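Haloacid delahogenase-like family hydrolase (Xanthomonas campestris pv. campestris, PDB 2PKE) probably acts as a magnesium-dependent phosphatase of the haloacid dehalogenase superfamily, hydrolysing phosphate esters. Local coordinates at the interface of chains A and B. Numbering follows the deposited sequence. Chains: chain A/B, Haloacid delahogenase-like family hydrolase.

The interface of chains A and B. Residues chain A 73-74, 76-77, 80; chain B 68, 73, 77.
A:Leu77 and B:Leu77 meet at the centre of this patch, where helix 72-86 of one chain packs against the same helix of the other. Their CD2 methyls touch at 3.7 Å, and the two side chains cross at a slant rather than lying alongside each other. Of the residues here B:Leu77 has the most surface hidden by the partner, 56 Å², and its two methyls touch different groups of chain A. Its CD2 methyl also meets the CG2 methyl of A:Thr76, with CD1 of A:Ile80 at the margin of the same cluster. Chi1 of -57° puts the threonine OG1 hydroxyl beside the backbone N and CG2 anti to it, which turns the methyl to B:Leu77. The other branch, CD1 of B:Leu77, presses on the aliphatic stem of A:Lys73, 3.4 Å from its CG, the tightest carbon packing of the patch. Within chain B, the CB of B:Leu77 lies over one face of the B:Phe68 ring, near its rim.

A:Lys73 bends at chi2 and chi3, carrying its terminal amine past B:Leu77 to the main-chain carbonyl of B:Phe68. A:Lys73 NZ donates to B:Phe68 O at 2.8 Å, a fairly straight approach with a C=O...N angle of 158° and a 19° tilt from the carbonyl plane. B:Lys73 lies differently: its CG rests 4.0 Å from CD1 of A:Leu77, while its terminal amine is linked to chain A through water. Water 1 lies 2.8 Å from the backbone N of A:Gly74, in the first turn of the helix, and 3.2 Å from B:Lys73 NZ. This water-bridged end is looser than the packing of the leucines and the A:Lys73 stem, and A:Lys73 NZ and B:Lys73 NZ stay 6.1 Å apart. The patch lies about the two-fold axis, with the two Lys73 chains departing from symmetry, and probably helps hold the two chains together as a dimer, if the deposited pair is the biological one.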
loop_
_atom_site.group_PDB
_atom_site.type_symbol
_atom_site.label_atom_id
_atom_site.label_comp_id
_atom_site.label_asym_id
_atom_site.label_seq_id
_atom_site.Cartn_x
_atom_site.Cartn_y
_atom_site.Cartn_z
ATOM N N LYS A 73 2.993 -2.790 10.854
ATOM C CA LYS A 73 2.134 -1.842 11.554
ATOM C C LYS A 73 0.952 -2.518 12.258
ATOM O O LYS A 73 0.687 -2.257 13.449
ATOM C CB LYS A 73 1.702 -0.733 10.593
ATOM C CG LYS A 73 1.759 0.640 11.215
ATOM C CD LYS A 73 2.254 1.719 10.269
ATOM C CE LYS A 73 1.582 1.727 8.951
ATOM N NZ LYS A 73 2.147 2.877 8.197
ATOM N N GLY A 74 0.276 -3.412 11.548
ATOM C CA GLY A 74 -0.809 -4.199 12.112
ATOM C C GLY A 74 -0.282 -5.158 13.151
ATOM O O GLY A 74 -0.938 -5.412 14.151
ATOM N N THR A 76 2.145 -4.638 15.249
ATOM C CA THR A 76 2.304 -3.854 16.487
ATOM C C THR A 76 1.018 -3.624 17.254
ATOM O O THR A 76 0.970 -3.821 18.479
ATOM C CB THR A 76 2.932 -2.536 16.208
ATOM O OG1 THR A 76 4.186 -2.788 15.554
ATOM C CG2 THR A 76 3.177 -1.766 17.504
ATOM N N LEU A 77 -0.021 -3.252 16.526
ATOM C CA LEU A 77 -1.355 -3.065 17.102
ATOM C C LEU A 77 -1.949 -4.380 17.633
ATOM O O LEU A 77 -2.583 -4.387 18.697
ATOM C CB LEU A 77 -2.292 -2.445 16.084
ATOM C CG LEU A 77 -1.979 -0.985 15.763
ATOM C CD1 LEU A 77 -2.733 -0.661 14.478
ATOM C CD2 LEU A 77 -2.309 0.020 16.930
ATOM N N ILE A 80 -0.158 -5.054 20.893
ATOM C CA ILE A 80 -0.602 -4.197 22.003
ATOM C C ILE A 80 -1.864 -4.850 22.593
ATOM O O ILE A 80 -1.999 -5.065 23.830
ATOM C CB ILE A 80 -0.850 -2.701 21.569
ATOM C CG1 ILE A 80 0.496 -1.960 21.347
ATOM C CG2 ILE A 80 -1.704 -1.969 22.630
ATOM C CD1 ILE A 80 0.452 -0.757 20.366
ATOM N N PHE B 68 4.843 7.127 11.955
ATOM C CA PHE B 68 4.000 5.913 11.762
ATOM C C PHE B 68 3.043 5.936 10.576
ATOM O O PHE B 68 2.612 4.874 10.102
ATOM C CB PHE B 68 3.156 5.678 12.984
ATOM C CG PHE B 68 3.937 5.314 14.169
ATOM C CD1 PHE B 68 4.613 4.118 14.206
ATOM C CD2 PHE B 68 4.033 6.181 15.226
ATOM C CE1 PHE B 68 5.354 3.767 15.308
ATOM C CE2 PHE B 68 4.776 5.847 16.349
ATOM C CZ PHE B 68 5.446 4.635 16.390
ATOM N N LYS B 73 -4.018 3.128 10.816
ATOM C CA LYS B 73 -3.051 2.402 11.620
ATOM C C LYS B 73 -2.008 3.340 12.196
ATOM O O LYS B 73 -1.650 3.254 13.387
ATOM C CB LYS B 73 -2.381 1.315 10.786
ATOM C CG LYS B 73 -3.234 0.099 10.607
ATOM C CD LYS B 73 -2.508 -0.935 9.719
ATOM C CE LYS B 73 -2.705 -0.635 8.246
ATOM N NZ LYS B 73 -1.909 -1.563 7.402
ATOM N N LEU B 77 -1.261 4.309 16.326
ATOM C CA LEU B 77 0.047 4.185 16.987
ATOM C C LEU B 77 0.480 5.530 17.450
ATOM O O LEU B 77 1.011 5.655 18.538
ATOM C CB LEU B 77 1.088 3.596 16.045
ATOM C CG LEU B 77 0.850 2.137 15.684
ATOM C CD1 LEU B 77 1.675 1.760 14.398
ATOM C CD2 LEU B 77 1.209 1.238 16.829
HETATM O O HOH W 1 0.299 -3.439 8.724
#